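Local atomic coordinates of periplasmic binding protein (Thermotoga lettingae TMO, PDB entry 4RY8), a protein that binds 5-methylthioribose in the cleft between its two lobes and probably hands it to a membrane transporter for uptake. Residues E31-G36 with V100-V105; Y141-V144 with P149-K152; G220-F225 with N244-A249; G271-P276 with P317-A322. All coordinates share one frame; numbering follows the deposited sequence. Where two conformers were deposited one is given.

Interaction 1. Residues E31-G36 with V100-V105; sequences ERYLAG and VTFDLV. With SR1 (5-S-methyl-5-thio-alpha-D-ribofuranose), chain G.
Tyr33 and Phe102 set their rings against each other inside the N-terminal lobe of this type I periplasmic binding protein fold, in which helices flank a parallel sheet. Tyr33 belongs to helix 28-44, and Phe102 is the last residue of strand 98-102. The rings are nearly parallel, with 29° between their planes, but slid so far apart that they barely overlap, the centroids being 5.0 Å from each other. The closest approach brings Tyr33 CE2 over one face of the Phe102 ring, 3.4 Å from Phe102 CD2. The phenol oxygen continues in the same direction, and Tyr33 OH ends 3.6 Å from Phe102 CB. With CG anti to the backbone N in both (chi1 172° and 174°), the side chains reach in from opposite sides and slide past each other. Val258 of helix 255-270 touches both residues, so the pair is buried between sheet and helices. On the opposite face of the Phe102 ring, Asp103 CG sits 3.7 Å above the plane, over its centre. Asp103 joins His79, Gln116, Arg153 and Asp231 in binding the sugar, whose hydroxyl O1 donates a very short hydrogen bond of 2.5 Å to Asp103 OD2.

Interaction 2. Residues Y141-V144 with P149-K152; sequences YVNV and PLDK
Beside the methylthioribose pocket, Asn143 and Leu150 meet at the turn that leads from strand 137-142 into helix 148-163. The amide of Asn143 reaches the first turn of the helix because CG is anti to the backbone N (chi1 -163°). Its ND2 donates to Leu150 O at 3.1 Å in a fairly straight bond of 165°. The acceptor lies in the amide plane, although the nitrogen itself stands 44° above the carbonyl plane of Leu150. The second N-H of ND2 goes to Tyr141 OH at 3.0 Å, again within the amide plane, so two bonds fix the rotation of the group. Tyr141 OH is in turn bonded to Asp154 OD1. These links bridge strand and helix of one beta-alpha-beta unit, completed by strand 167-173, in the C-terminal lobe. The other branch of the amide rests on the leucine, with Asn143 OD1 3.1 Å from Leu150 CB, and also accepts a weak bond from Val144 N. Val144 lies alongside Leu150, its CG2 3.9 Å from Leu150 CD1. A water adds a polar bridge, donating to Val144 O at 2.6 Å and to Asp151 OD1 at 3.3 Å. The Leu150 side chain comes within about 4 Å of the bound sugar, and the preceding Pro149 touches it.

Interaction 3. Residues G220-F225 with N244-A249; sequences GKSDQF and NSPWVA
The ring of Phe225 turns from Pro246, and the carbonyl oxygen of Lys221 approaches its rim within the ring plane; Met188 and Met192 of helix 180-194 and Ile216 of helix 206-219 touch the same side chain. What Phe225 offers to Pro246 is its root and backbone: Phe225 O stands 3.6 Å from Pro246 CB, while the two CB atoms are 4.4 Å apart. The pyrrolidine ring of Pro246 is met along its CB, CG and CD atoms, since Ser222 O also approaches Pro246 CB and Ser222 OG lies 3.5 Å from Pro246 CD. The contact packs together the loops entering two neighbouring parallel strands, 226-230 and 247-252, in the sheet of the C-terminal lobe. Pro246 also shares a backbone hydrogen bond with Val227. The loop 220-225 begins at a Schellman motif, where Gly220 (phi 85°) ends helix 206-219, and then turns back through a bond from Gln224 N to Lys221 O. Ser222 CB presses to 3.0 Å from Asn244 O, a tight fit; Ser222 OG is 3.4 Å from that oxygen, but the angle is too poor for a hydrogen bond. Pro246 itself sits within an ST turn, Ser245 OG accepting from Trp247 N at 3.0 Å and also bonding Met239 O.

Interaction 4. Residues G271-P276 with P317-A322; sequences GGEKLP and PEWLKA
Gly271 and Glu273 pass Trp319 and Pro317 with the two backbones well separated, the nearest CA pair being Glu273 and Pro317 at 8.1 Å, so side chains must span the gap. The contact ties the end of helix 255-270 to the start of helix 318-326: Gly272, with phi 90°, closes the first in a Schellman motif, and Pro317 is the N-cap residue of the second. The indole of Trp319 reaches across from the second helix. Its CG lies in the crowded position between backbone N and carbonyl carbon (chi1 63°), which carries the ring toward Gly271, and Trp319 CZ2 comes 3.8 Å from Gly271 CA. The indole thus lies directly against the backbone of this glycine. Glu273 follows the ring edge, its CG in the plane of the indole and 3.5 Å from Trp319 NE1. A bend at chi2 brings the carboxylate alongside Pro317, with Pro317 CB 3.9 Å from Glu273 OE2. One face of the indole carries Leu320 CB from the same helix, and Phe10 and Pro7 near the N terminus also touch the tryptophan. The single hydrogen bond across the two segments runs from Trp319 NE1, in its ring plane, to the anti side of Glu273 OE2, 2.7 Å long and bent to 148°.

Along the chain the four contacts follow in series; none nests in or crosses another. Interaction 1 closes a long loop in the N-terminal lobe, bringing helix 28-44 to strand 98-102. Interaction 2 closes the short turn between strand 137-142 and helix 148-163 in the other lobe, and interaction 3, in the same lobe, the loop holding strand 226-230 and helix 234-240. Interaction 4 closes the loop from the end of helix 255-270 through strands 278-280 and 284-287 to the C-terminal helix, back at the first lobe, about 46 Å from interaction 3 between centres. Interactions 1 and 2 touch across the sugar-binding cleft, where Asp103 OD2 packs 3.3 Å from Pro149 CG.

Interaction 1. Residues E31-G36 with V100-V105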
loop_
_atom_site.group_PDB
_atom_site.type_symbol
_atom_site.label_atom_id
_atom_site.label_comp_id
_atom_site.label_asym_id
_atom_site.label_seq_id
_atom_site.Cartn_x
_atom_site.Cartn_y
_atom_site.Cartn_z
ATOM N N GLU C 31 -10.070 21.617 10.534
ATOM C CA GLU C 31 -10.308 23.046 10.262
ATOM C C GLU C 31 -9.886 23.388 8.850
ATOM O O GLU C 31 -10.499 24.206 8.179
ATOM C CB GLU C 31 -9.561 23.940 11.264
ATOM C CG GLU C 31 -9.958 23.709 12.727
ATOM C CD GLU C 31 -8.963 24.291 13.734
ATOM O OE1 GLU C 31 -8.144 25.144 13.359
ATOM O OE2 GLU C 31 -9.016 23.910 14.913
ATOM N N ARG C 32 -8.840 22.735 8.385
ATOM C CA ARG C 32 -8.297 23.022 7.061
ATOM C C ARG C 32 -9.197 22.440 5.975
ATOM O O ARG C 32 -9.391 23.037 4.925
ATOM C CB ARG C 32 -6.861 22.512 6.958
ATOM C CG ARG C 32 -5.873 23.356 7.759
ATOM C CD ARG C 32 -5.597 24.697 7.079
ATOM N NE ARG C 32 -6.503 25.753 7.532
ATOM C CZ ARG C 32 -6.810 26.835 6.826
ATOM N NH1 ARG C 32 -7.644 27.732 7.334
ATOM N NH2 ARG C 32 -6.291 27.021 5.613
ATOM N N TYR C 33 -9.776 21.294 6.246
ATOM C CA TYR C 33 -10.751 20.656 5.337
ATOM C C TYR C 33 -11.933 21.578 5.159
ATOM O O TYR C 33 -12.369 21.848 4.025
ATOM C CB TYR C 33 -11.176 19.353 5.973
ATOM C CG TYR C 33 -12.308 18.593 5.328
ATOM C CD1 TYR C 33 -13.613 19.054 5.377
ATOM C CD2 TYR C 33 -12.066 17.381 4.671
ATOM C CE1 TYR C 33 -14.658 18.317 4.824
ATOM C CE2 TYR C 33 -13.105 16.664 4.080
ATOM C CZ TYR C 33 -14.402 17.133 4.171
ATOM O OH TYR C 33 -15.441 16.401 3.605
ATOM N N LEU C 34 -12.438 22.079 6.291
ATOM C CA LEU C 34 -13.543 23.051 6.290
ATOM C C LEU C 34 -13.193 24.319 5.509
ATOM O O LEU C 34 -13.985 24.756 4.681
ATOM C CB LEU C 34 -13.991 23.382 7.720
ATOM C CG LEU C 34 -15.200 24.315 7.802
ATOM C CD1 LEU C 34 -16.412 23.574 7.275
ATOM C CD2 LEU C 34 -15.415 24.860 9.211
ATOM N N ALA C 35 -12.006 24.884 5.733
ATOM C CA ALA C 35 -11.581 26.031 4.948
ATOM C C ALA C 35 -11.602 25.701 3.447
ATOM O O ALA C 35 -12.118 26.490 2.663
ATOM C CB ALA C 35 -10.196 26.517 5.362
ATOM N N GLY C 36 -11.049 24.546 3.067
ATOM C CA GLY C 36 -11.063 24.080 1.704
ATOM C C GLY C 36 -12.458 23.958 1.103
ATOM O O GLY C 36 -12.701 24.408 -0.003
ATOM N N VAL C 100 -22.673 12.255 -0.971
ATOM C CA VAL C 100 -21.323 11.778 -1.133
ATOM C C VAL C 100 -20.780 11.704 0.248
ATOM O O VAL C 100 -21.209 12.479 1.092
ATOM C CB VAL C 100 -20.467 12.764 -1.995
ATOM C CG1 VAL C 100 -20.631 14.196 -1.526
ATOM C CG2 VAL C 100 -18.978 12.386 -1.981
ATOM N N THR C 101 -19.852 10.795 0.519
ATOM C CA THR C 101 -19.252 10.739 1.823
ATOM C C THR C 101 -17.765 10.936 1.811
ATOM O O THR C 101 -17.073 10.738 0.783
ATOM C CB THR C 101 -19.549 9.426 2.572
ATOM O OG1 THR C 101 -18.802 8.378 1.975
ATOM C CG2 THR C 101 -21.008 9.087 2.500
ATOM N N PHE C 102 -17.284 11.384 2.959
ATOM C CA PHE C 102 -15.877 11.430 3.276
ATOM C C PHE C 102 -15.767 10.576 4.492
ATOM O O PHE C 102 -16.420 10.863 5.494
ATOM C CB PHE C 102 -15.382 12.845 3.580
ATOM C CG PHE C 102 -13.941 12.883 4.045
ATOM C CD1 PHE C 102 -12.944 12.248 3.310
ATOM C CD2 PHE C 102 -13.587 13.516 5.212
ATOM C CE1 PHE C 102 -11.641 12.241 3.748
ATOM C CE2 PHE C 102 -12.264 13.522 5.663
ATOM C CZ PHE C 102 -11.300 12.872 4.927
ATOM N N ASP C 103 -14.967 9.528 4.420
ATOM C CA ASP C 103 -14.686 8.718 5.600
ATOM C C ASP C 103 -15.903 8.019 6.151
ATOM O O ASP C 103 -16.041 7.857 7.371
ATOM C CB ASP C 103 -13.998 9.524 6.709
ATOM C CG ASP C 103 -12.486 9.684 6.493
ATOM O OD1 ASP C 103 -11.917 9.041 5.602
ATOM O OD2 ASP C 103 -11.858 10.421 7.283
ATOM N N LEU C 104 -16.782 7.557 5.253
ATOM C CA LEU C 104 -17.894 6.643 5.691
ATOM C C LEU C 104 -18.187 5.691 4.568
ATOM O O LEU C 104 -18.494 6.128 3.437
ATOM C CB LEU C 104 -19.153 7.466 5.963
ATOM C CG LEU C 104 -20.420 6.657 6.343
ATOM C CD1 LEU C 104 -20.116 6.089 7.691
ATOM C CD2 LEU C 104 -21.639 7.538 6.379
ATOM N N VAL C 105 -18.192 4.400 4.886
ATOM C CA VAL C 105 -18.374 3.351 3.909
ATOM C C VAL C 105 -19.867 3.120 3.710
ATOM O O VAL C 105 -20.568 2.836 4.658
ATOM C CB VAL C 105 -17.705 2.051 4.408
ATOM C CG1 VAL C 105 -18.081 0.860 3.526
ATOM C CG2 VAL C 105 -16.204 2.248 4.502
HETATM C CS SR1 G . -11.307 10.854 14.418
HETATM S S SR1 G . -11.016 10.263 12.767
HETATM C C5 SR1 G . -9.539 11.275 12.505
HETATM C C4 SR1 G . -8.951 11.049 11.114
HETATM O O4 SR1 G . -9.961 11.357 10.209
HETATM C C1 SR1 G . -9.455 12.105 9.085
HETATM O O1 SR1 G . -9.633 11.322 7.954
HETATM C C2 SR1 G . -7.978 12.400 9.298
HETATM O O2 SR1 G . -7.032 11.767 8.395
HETATM C C3 SR1 G . -7.779 11.944 10.730
HETATM O O3 SR1 G . -6.547 11.248 10.867
#

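Interaction 2. Residues Y141-V144 with P149-K152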
loop_
_atom_site.group_PDB
_atom_site.type_symbol
_atom_site.label_atom_id
_atom_site.label_comp_id
_atom_site.label_asym_id
_atom_site.label_seq_id
_atom_site.Cartn_x
_atom_site.Cartn_y
_atom_site.Cartn_z
ATOM N N TYR C 141 0.781 2.152 20.696
ATOM C CA TYR C 141 -0.133 2.367 19.566
ATOM C C TYR C 141 -1.233 3.313 20.011
ATOM O O TYR C 141 -1.972 3.028 20.971
ATOM C CB TYR C 141 -0.760 1.038 19.208
ATOM C CG TYR C 141 -1.757 0.998 18.064
ATOM C CD1 TYR C 141 -1.544 1.679 16.867
ATOM C CD2 TYR C 141 -2.830 0.142 18.119
ATOM C CE1 TYR C 141 -2.442 1.582 15.841
ATOM C CE2 TYR C 141 -3.723 0.044 17.090
ATOM C CZ TYR C 141 -3.504 0.744 15.937
ATOM O OH TYR C 141 -4.365 0.590 14.906
ATOM N N VAL C 142 -1.403 4.410 19.289
ATOM C CA VAL C 142 -2.444 5.375 19.656
ATOM C C VAL C 142 -3.506 5.425 18.566
ATOM O O VAL C 142 -3.290 5.936 17.433
ATOM C CB VAL C 142 -1.907 6.752 19.924
ATOM C CG1 VAL C 142 -2.943 7.547 20.699
ATOM C CG2 VAL C 142 -0.559 6.711 20.637
ATOM N N ASN C 143 -4.641 4.818 18.894
ATOM C CA ASN C 143 -5.747 4.718 17.973
ATOM C C ASN C 143 -6.921 4.186 18.731
ATOM O O ASN C 143 -6.753 3.683 19.850
ATOM C CB ASN C 143 -5.399 3.764 16.818
ATOM C CG ASN C 143 -6.321 3.912 15.621
ATOM O OD1 ASN C 143 -7.022 4.923 15.453
ATOM N ND2 ASN C 143 -6.308 2.919 14.770
ATOM N N VAL C 144 -8.105 4.342 18.130
ATOM C CA VAL C 144 -9.381 3.927 18.738
ATOM C C VAL C 144 -10.317 3.403 17.661
ATOM O O VAL C 144 -10.254 3.844 16.513
ATOM C CB VAL C 144 -10.065 5.128 19.435
ATOM C CG1 VAL C 144 -9.050 6.000 20.119
ATOM C CG2 VAL C 144 -10.839 6.007 18.468
ATOM N N PRO C 149 -11.702 5.764 8.959
ATOM C CA PRO C 149 -10.297 5.797 8.597
ATOM C C PRO C 149 -9.411 5.106 9.653
ATOM O O PRO C 149 -8.473 4.387 9.298
ATOM C CB PRO C 149 -9.996 7.296 8.510
ATOM C CG PRO C 149 -11.059 7.935 9.323
ATOM C CD PRO C 149 -12.274 7.118 9.047
ATOM N N LEU C 150 -9.741 5.261 10.931
ATOM C CA LEU C 150 -8.910 4.660 11.972
ATOM C C LEU C 150 -8.925 3.162 11.886
ATOM O O LEU C 150 -7.870 2.552 12.122
ATOM C CB LEU C 150 -9.321 5.084 13.366
ATOM C CG LEU C 150 -9.307 6.603 13.515
ATOM C CD1 LEU C 150 -9.557 7.006 14.950
ATOM C CD2 LEU C 150 -7.963 7.144 13.040
ATOM N N ASP C 151 -10.116 2.594 11.596
ATOM C CA ASP C 151 -10.313 1.151 11.479
ATOM C C ASP C 151 -9.591 0.560 10.253
ATOM O O ASP C 151 -8.995 -0.486 10.329
ATOM C CB ASP C 151 -11.793 0.776 11.304
ATOM C CG ASP C 151 -12.643 0.924 12.570
ATOM O OD1 ASP C 151 -12.164 0.967 13.691
ATOM O OD2 ASP C 151 -13.855 1.021 12.399
ATOM N N LYS C 152 -9.687 1.232 9.108
ATOM C CA LYS C 152 -8.878 0.898 7.938
ATOM C C LYS C 152 -7.361 0.915 8.288
ATOM O O LYS C 152 -6.620 -0.053 8.027
ATOM C CB LYS C 152 -9.155 1.887 6.829
ATOM C CG LYS C 152 -10.517 1.771 6.219
ATOM C CD LYS C 152 -10.851 2.977 5.337
ATOM C CE LYS C 152 -12.359 3.007 5.032
ATOM N NZ LYS C 152 -12.793 4.163 4.167
HETATM O O HOH W 1 -9.296 2.052 14.853
#

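Interaction 3. Residues G220-F225 with N244-A249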
loop_
_atom_site.group_PDB
_atom_site.type_symbol
_atom_site.label_atom_id
_atom_site.label_comp_id
_atom_site.label_asym_id
_atom_site.label_seq_id
_atom_site.Cartn_x
_atom_site.Cartn_y
_atom_site.Cartn_z
ATOM N N GLY C 220 11.328 14.797 28.860
ATOM C CA GLY C 220 12.756 14.965 28.550
ATOM C C GLY C 220 13.300 13.752 27.808
ATOM O O GLY C 220 14.510 13.575 27.724
ATOM N N LYS C 221 12.395 12.944 27.257
ATOM C CA LYS C 221 12.734 11.649 26.647
ATOM C C LYS C 221 12.747 11.625 25.119
ATOM O O LYS C 221 12.539 10.559 24.480
ATOM C CB LYS C 221 11.754 10.616 27.114
ATOM C CG LYS C 221 11.727 10.433 28.602
ATOM C CD LYS C 221 11.010 9.150 28.973
ATOM C CE LYS C 221 11.010 8.956 30.479
ATOM N NZ LYS C 221 10.165 7.798 30.853
ATOM N N SER C 222 13.008 12.766 24.510
ATOM C CA SER C 222 12.971 12.819 23.057
ATOM C C SER C 222 13.890 11.807 22.372
ATOM O O SER C 222 13.598 11.375 21.260
ATOM C CB SER C 222 13.268 14.230 22.567
ATOM O OG SER C 222 12.141 15.064 22.779
ATOM N N ASP C 223 14.995 11.424 23.009
ATOM C CA ASP C 223 15.949 10.534 22.342
ATOM C C ASP C 223 15.702 9.052 22.600
ATOM O O ASP C 223 16.371 8.224 22.006
ATOM C CB ASP C 223 17.407 10.950 22.642
ATOM C CG ASP C 223 17.858 10.602 24.048
ATOM O OD1 ASP C 223 17.043 10.122 24.862
ATOM O OD2 ASP C 223 19.050 10.818 24.339
ATOM N N GLN C 224 14.751 8.725 23.478
ATOM C CA GLN C 224 14.345 7.343 23.744
ATOM C C GLN C 224 13.129 6.915 22.903
ATOM O O GLN C 224 12.689 5.763 22.975
ATOM C CB GLN C 224 13.969 7.174 25.214
ATOM C CG GLN C 224 15.050 7.605 26.200
ATOM C CD GLN C 224 14.584 7.525 27.646
ATOM O OE1 GLN C 224 13.702 6.729 27.991
ATOM N NE2 GLN C 224 15.172 8.357 28.505
ATOM N N PHE C 225 12.584 7.841 22.115
ATOM C CA PHE C 225 11.393 7.588 21.324
ATOM C C PHE C 225 11.502 8.060 19.885
ATOM O O PHE C 225 12.238 9.004 19.561
ATOM C CB PHE C 225 10.201 8.284 21.972
ATOM C CG PHE C 225 9.607 7.520 23.114
ATOM C CD1 PHE C 225 8.697 6.500 22.876
ATOM C CD2 PHE C 225 9.945 7.816 24.425
ATOM C CE1 PHE C 225 8.145 5.775 23.916
ATOM C CE2 PHE C 225 9.385 7.078 25.473
ATOM C CZ PHE C 225 8.505 6.064 25.219
ATOM N N ASN C 244 15.652 18.219 18.377
ATOM C CA ASN C 244 15.477 17.029 19.174
ATOM C C ASN C 244 14.069 16.446 19.096
ATOM O O ASN C 244 13.776 15.549 19.868
ATOM C CB ASN C 244 15.814 17.278 20.656
ATOM C CG ASN C 244 17.197 17.856 20.850
ATOM O OD1 ASN C 244 17.443 19.015 20.525
ATOM N ND2 ASN C 244 18.105 17.059 21.405
ATOM N N SER C 245 13.207 16.932 18.196
ATOM C CA SER C 245 11.863 16.336 18.065
ATOM C C SER C 245 11.952 14.822 17.905
ATOM O O SER C 245 12.719 14.328 17.104
ATOM C CB SER C 245 11.097 16.911 16.878
ATOM O OG SER C 245 9.809 16.293 16.790
ATOM N N PRO C 246 11.153 14.069 18.664
ATOM C CA PRO C 246 11.054 12.639 18.394
ATOM C C PRO C 246 10.104 12.320 17.221
ATOM O O PRO C 246 9.959 11.153 16.851
ATOM C CB PRO C 246 10.461 12.086 19.692
ATOM C CG PRO C 246 9.564 13.194 20.156
ATOM C CD PRO C 246 10.321 14.476 19.801
ATOM N N TRP C 247 9.470 13.337 16.637
ATOM C CA TRP C 247 8.482 13.096 15.582
ATOM C C TRP C 247 9.179 12.907 14.242
ATOM O O TRP C 247 9.598 13.891 13.613
ATOM C CB TRP C 247 7.487 14.244 15.542
ATOM C CG TRP C 247 6.163 13.930 14.821
ATOM C CD1 TRP C 247 5.884 12.885 13.999
ATOM C CD2 TRP C 247 5.002 14.746 14.847
ATOM N NE1 TRP C 247 4.582 12.977 13.540
ATOM C CE2 TRP C 247 4.017 14.108 14.066
ATOM C CE3 TRP C 247 4.675 15.934 15.505
ATOM C CZ2 TRP C 247 2.774 14.658 13.867
ATOM C CZ3 TRP C 247 3.393 16.450 15.345
ATOM C CH2 TRP C 247 2.474 15.825 14.532
ATOM N N VAL C 248 9.329 11.662 13.784
ATOM C CA VAL C 248 10.235 11.415 12.618
ATOM C C VAL C 248 9.583 11.284 11.229
ATOM O O VAL C 248 10.208 11.582 10.216
ATOM C CB VAL C 248 11.232 10.257 12.870
ATOM C CG1 VAL C 248 12.151 10.594 14.042
ATOM C CG2 VAL C 248 10.533 8.980 13.126
ATOM N N ALA C 249 8.325 10.881 11.185
ATOM C CA ALA C 249 7.603 10.756 9.944
ATOM C C ALA C 249 6.090 10.789 10.170
ATOM O O ALA C 249 5.592 10.397 11.240
ATOM C CB ALA C 249 7.984 9.458 9.239
#

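Interaction 4. Residues G271-P276 with P317-A322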
loop_
_atom_site.group_PDB
_atom_site.type_symbol
_atom_site.label_atom_id
_atom_site.label_comp_id
_atom_site.label_asym_id
_atom_site.label_seq_id
_atom_site.Cartn_x
_atom_site.Cartn_y
_atom_site.Cartn_z
ATOM N N GLY C 271 -25.185 18.599 -10.701
ATOM C CA GLY C 271 -25.127 18.750 -12.158
ATOM C C GLY C 271 -25.456 17.523 -13.020
ATOM O O GLY C 271 -25.422 17.610 -14.243
ATOM N N GLY C 272 -25.761 16.380 -12.403
ATOM C CA GLY C 272 -26.164 15.177 -13.140
ATOM C C GLY C 272 -25.021 14.255 -13.539
ATOM O O GLY C 272 -25.240 13.256 -14.222
ATOM N N GLU C 273 -23.803 14.583 -13.115
ATOM C CA GLU C 273 -22.631 13.787 -13.433
ATOM C C GLU C 273 -22.578 12.481 -12.622
ATOM O O GLU C 273 -22.895 12.462 -11.432
ATOM C CB GLU C 273 -21.356 14.585 -13.164
ATOM C CG GLU C 273 -21.184 15.806 -14.027
ATOM C CD GLU C 273 -20.797 15.491 -15.472
ATOM O OE1 GLU C 273 -20.324 14.373 -15.777
ATOM O OE2 GLU C 273 -20.965 16.385 -16.312
ATOM N N LYS C 274 -22.187 11.401 -13.294
ATOM C CA LYS C 274 -21.920 10.122 -12.649
ATOM C C LYS C 274 -20.449 10.131 -12.246
ATOM O O LYS C 274 -19.571 10.387 -13.075
ATOM C CB LYS C 274 -22.224 8.944 -13.593
ATOM N N LEU C 275 -20.210 9.878 -10.965
ATOM C CA LEU C 275 -18.882 9.900 -10.391
ATOM C C LEU C 275 -18.394 8.498 -10.139
ATOM O O LEU C 275 -19.200 7.579 -9.939
ATOM C CB LEU C 275 -18.864 10.703 -9.078
ATOM C CG LEU C 275 -18.304 12.157 -9.124
ATOM C CD1 LEU C 275 -18.636 12.878 -10.424
ATOM C CD2 LEU C 275 -18.753 12.988 -7.921
ATOM N N PRO C 276 -17.071 8.330 -10.113
ATOM C CA PRO C 276 -16.557 7.061 -9.646
ATOM C C PRO C 276 -17.097 6.724 -8.227
ATOM O O PRO C 276 -17.436 7.615 -7.448
ATOM C CB PRO C 276 -15.038 7.284 -9.627
ATOM C CG PRO C 276 -14.785 8.392 -10.630
ATOM C CD PRO C 276 -16.022 9.225 -10.660
ATOM N N PRO C 317 -15.344 18.056 -14.257
ATOM C CA PRO C 317 -16.048 18.037 -15.544
ATOM C C PRO C 317 -15.928 19.381 -16.252
ATOM O O PRO C 317 -15.696 20.409 -15.607
ATOM C CB PRO C 317 -17.515 17.740 -15.171
ATOM C CG PRO C 317 -17.570 17.647 -13.680
ATOM C CD PRO C 317 -16.168 17.512 -13.161
ATOM N N GLU C 318 -16.079 19.387 -17.566
ATOM C CA GLU C 318 -15.784 20.594 -18.322
ATOM C C GLU C 318 -16.573 21.784 -17.820
ATOM O O GLU C 318 -16.018 22.872 -17.613
ATOM C CB GLU C 318 -16.075 20.387 -19.812
ATOM C CG GLU C 318 -15.170 19.378 -20.489
ATOM C CD GLU C 318 -13.703 19.668 -20.260
ATOM O OE1 GLU C 318 -12.929 18.695 -20.187
ATOM O OE2 GLU C 318 -13.331 20.861 -20.147
ATOM N N TRP C 319 -17.876 21.579 -17.646
ATOM C CA TRP C 319 -18.768 22.654 -17.217
ATOM C C TRP C 319 -18.410 23.240 -15.848
ATOM O O TRP C 319 -18.559 24.431 -15.613
ATOM C CB TRP C 319 -20.229 22.177 -17.254
ATOM C CG TRP C 319 -20.564 21.049 -16.313
ATOM C CD1 TRP C 319 -20.593 19.709 -16.604
ATOM C CD2 TRP C 319 -20.946 21.172 -14.941
ATOM N NE1 TRP C 319 -20.948 18.996 -15.485
ATOM C CE2 TRP C 319 -21.172 19.866 -14.451
ATOM C CE3 TRP C 319 -21.108 22.250 -14.072
ATOM C CZ2 TRP C 319 -21.579 19.618 -13.146
ATOM C CZ3 TRP C 319 -21.489 21.986 -12.749
ATOM C CH2 TRP C 319 -21.714 20.674 -12.312
ATOM N N LEU C 320 -17.927 22.406 -14.948
ATOM C CA LEU C 320 -17.595 22.866 -13.619
ATOM C C LEU C 320 -16.337 23.720 -13.582
ATOM O O LEU C 320 -16.294 24.713 -12.853
ATOM C CB LEU C 320 -17.430 21.678 -12.665
ATOM C CG LEU C 320 -17.378 22.029 -11.175
ATOM C CD1 LEU C 320 -18.159 20.991 -10.380
ATOM C CD2 LEU C 320 -15.944 22.124 -10.660
ATOM N N LYS C 321 -15.297 23.328 -14.317
ATOM C CA LYS C 321 -14.057 24.114 -14.314
ATOM C C LYS C 321 -14.293 25.384 -15.108
ATOM O O LYS C 321 -13.783 26.432 -14.736
ATOM C CB LYS C 321 -12.853 23.333 -14.859
ATOM C CG LYS C 321 -12.710 23.361 -16.370
ATOM C CD LYS C 321 -11.522 22.540 -16.868
ATOM C CE LYS C 321 -11.614 21.092 -16.409
ATOM N NZ LYS C 321 -10.828 20.153 -17.246
ATOM N N ALA C 322 -15.083 25.292 -16.180
ATOM C CA ALA C 322 -15.499 26.480 -16.940
ATOM C C ALA C 322 -16.255 27.458 -16.038
ATOM O O ALA C 322 -16.016 28.651 -16.074
ATOM C CB ALA C 322 -16.368 26.088 -18.125
#